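Local coordinates for protein PrgA (Enterococcus faecalis, PDB 6Z9K) that provides surface exclusion on enterococcal cells, protecting them against unwanted conjugation, with this chain being its metal-binding CAP domain, at residues L76-T80 with L163-R168. Numbering follows the deposited sequence.
Sequences LSVYT and LQESIR
Build two alpha-helical segments, 76-80 within helix 70-90 and 163-168 within helix 160-176, running roughly the same way: their axes cross at -40° and approach to 10.8 Å, a wide gap that side chains fill. For register, set the CA of T80 7.0 Å from the CA of I167, and the CA of Y79 7.7 Å from that of Q164. L76 (chi1 t, chi2 p) starts sideways but reaches across, its CD1 3.6 Å from I167 CD1. Y79 is the centrepiece: with chi1 t its ring spans the gap, and OH donates a hydrogen bond to Q164 O at 2.7 Å, a carbonyl that also accepts R168 N at 3.1 Å. Q164 lies over one ring face in a CH-pi contact, CG 3.7 Å from the Y79 centroid, while I167 CG2 sits at the ring edge, 3.9 Å from Y79 CE2. T80 (chi1 m) donates a hydrogen bond from OG1 to L76 O at 2.9 Å, within its helix, leaving OG1 3.6 Å from I167 CG2. V199 and L201 of strand 196-202 and I212 of strand 211-217 line the core: helix-helix packing against the central antiparallel sheet, as in the alpha-beta-alpha sandwich of CAP domains.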
loop_
_atom_site.group_PDB
_atom_site.type_symbol
_atom_site.label_atom_id
_atom_site.label_comp_id
_atom_site.label_asym_id
_atom_site.label_seq_id
_atom_site.Cartn_x
_atom_site.Cartn_y
_atom_site.Cartn_z
ATOM N N LEU A 76 -9.261 5.257 1.168
ATOM C CA LEU A 76 -8.458 4.046 0.925
ATOM C C LEU A 76 -6.989 4.424 0.769
ATOM O O LEU A 76 -6.153 3.763 1.394
ATOM C CB LEU A 76 -8.990 3.325 -0.302
ATOM C CG LEU A 76 -8.484 1.903 -0.492
ATOM C CD1 LEU A 76 -8.997 0.991 0.612
ATOM C CD2 LEU A 76 -8.798 1.382 -1.894
ATOM N N SER A 77 -6.698 5.464 0.001
ATOM C CA SER A 77 -5.304 5.904 -0.238
ATOM C C SER A 77 -4.723 6.522 1.046
ATOM O O SER A 77 -3.570 6.208 1.353
ATOM C CB SER A 77 -5.230 6.880 -1.375
ATOM O OG SER A 77 -5.356 6.199 -2.625
ATOM N N VAL A 78 -5.512 7.310 1.752
ATOM C CA VAL A 78 -4.997 7.981 2.967
ATOM C C VAL A 78 -4.713 6.907 4.008
ATOM O O VAL A 78 -3.669 6.984 4.699
ATOM C CB VAL A 78 -5.941 9.070 3.495
ATOM C CG1 VAL A 78 -5.491 9.496 4.874
ATOM C CG2 VAL A 78 -6.036 10.246 2.555
ATOM N N TYR A 79 -5.598 5.917 4.178
ATOM C CA TYR A 79 -5.417 4.846 5.189
ATOM C C TYR A 79 -4.077 4.145 4.983
ATOM O O TYR A 79 -3.239 3.986 5.883
ATOM C CB TYR A 79 -6.534 3.828 5.064
ATOM C CG TYR A 79 -6.266 2.563 5.817
ATOM C CD1 TYR A 79 -6.449 2.475 7.187
ATOM C CD2 TYR A 79 -5.816 1.441 5.183
ATOM C CE1 TYR A 79 -6.207 1.304 7.881
ATOM C CE2 TYR A 79 -5.548 0.265 5.855
ATOM C CZ TYR A 79 -5.726 0.178 7.223
ATOM O OH TYR A 79 -5.512 -1.004 7.893
ATOM N N THR A 80 -3.816 3.821 3.713
ATOM C CA THR A 80 -2.626 3.041 3.326
ATOM C C THR A 80 -1.366 3.897 3.462
ATOM O O THR A 80 -0.369 3.444 4.014
ATOM C CB THR A 80 -2.767 2.559 1.888
ATOM O OG1 THR A 80 -4.023 1.889 1.707
ATOM C CG2 THR A 80 -1.607 1.667 1.500
ATOM N N LEU A 163 -11.145 -4.655 3.657
ATOM C CA LEU A 163 -10.102 -3.965 2.860
ATOM C C LEU A 163 -8.996 -3.432 3.775
ATOM O O LEU A 163 -7.817 -3.566 3.415
ATOM C CB LEU A 163 -10.706 -2.828 2.058
ATOM C CG LEU A 163 -11.678 -3.235 0.957
ATOM C CD1 LEU A 163 -12.405 -1.999 0.409
ATOM C CD2 LEU A 163 -10.937 -4.018 -0.122
ATOM N N GLN A 164 -9.305 -2.834 4.932
ATOM C CA GLN A 164 -8.240 -2.242 5.795
ATOM C C GLN A 164 -7.401 -3.380 6.371
ATOM O O GLN A 164 -6.175 -3.238 6.493
ATOM C CB GLN A 164 -8.826 -1.365 6.906
ATOM C CG GLN A 164 -9.432 -0.084 6.357
ATOM C CD GLN A 164 -9.861 0.924 7.400
ATOM O OE1 GLN A 164 -9.844 0.658 8.600
ATOM N NE2 GLN A 164 -10.048 2.149 6.935
ATOM N N GLU A 165 -8.049 -4.480 6.714
ATOM C CA GLU A 165 -7.352 -5.668 7.272
ATOM C C GLU A 165 -6.404 -6.209 6.204
ATOM O O GLU A 165 -5.240 -6.509 6.533
ATOM C CB GLU A 165 -8.378 -6.702 7.736
ATOM C CG GLU A 165 -7.817 -7.972 8.390
ATOM C CD GLU A 165 -8.968 -8.896 8.782
ATOM O OE1 GLU A 165 -9.872 -9.103 7.902
ATOM O OE2 GLU A 165 -9.015 -9.371 9.958
ATOM N N SER A 166 -6.878 -6.364 4.976
ATOM C CA SER A 166 -6.082 -6.939 3.868
ATOM C C SER A 166 -4.886 -6.040 3.557
ATOM O O SER A 166 -3.793 -6.534 3.279
ATOM C CB SER A 166 -6.994 -7.076 2.667
ATOM O OG SER A 166 -8.022 -8.051 2.910
ATOM N N ILE A 167 -5.122 -4.742 3.508
ATOM C CA ILE A 167 -4.042 -3.782 3.187
ATOM C C ILE A 167 -2.964 -3.861 4.255
ATOM O O ILE A 167 -1.756 -3.899 3.893
ATOM C CB ILE A 167 -4.594 -2.368 2.957
ATOM C CG1 ILE A 167 -5.380 -2.312 1.649
ATOM C CG2 ILE A 167 -3.454 -1.367 3.043
ATOM C CD1 ILE A 167 -6.206 -1.085 1.509
ATOM N N ARG A 168 -3.330 -3.887 5.527
ATOM C CA ARG A 168 -2.258 -3.927 6.539
ATOM C C ARG A 168 -1.504 -5.255 6.401
ATOM O O ARG A 168 -0.291 -5.245 6.552
ATOM C CB ARG A 168 -2.829 -3.745 7.938
ATOM C CG ARG A 168 -1.725 -3.605 8.979
ATOM C CD ARG A 168 -2.338 -3.585 10.376
ATOM N NE ARG A 168 -1.347 -3.330 11.416
ATOM C CZ ARG A 168 -0.623 -4.244 12.051
ATOM N NH1 ARG A 168 -0.757 -5.517 11.811
ATOM N NH2 ARG A 168 0.232 -3.874 12.993
#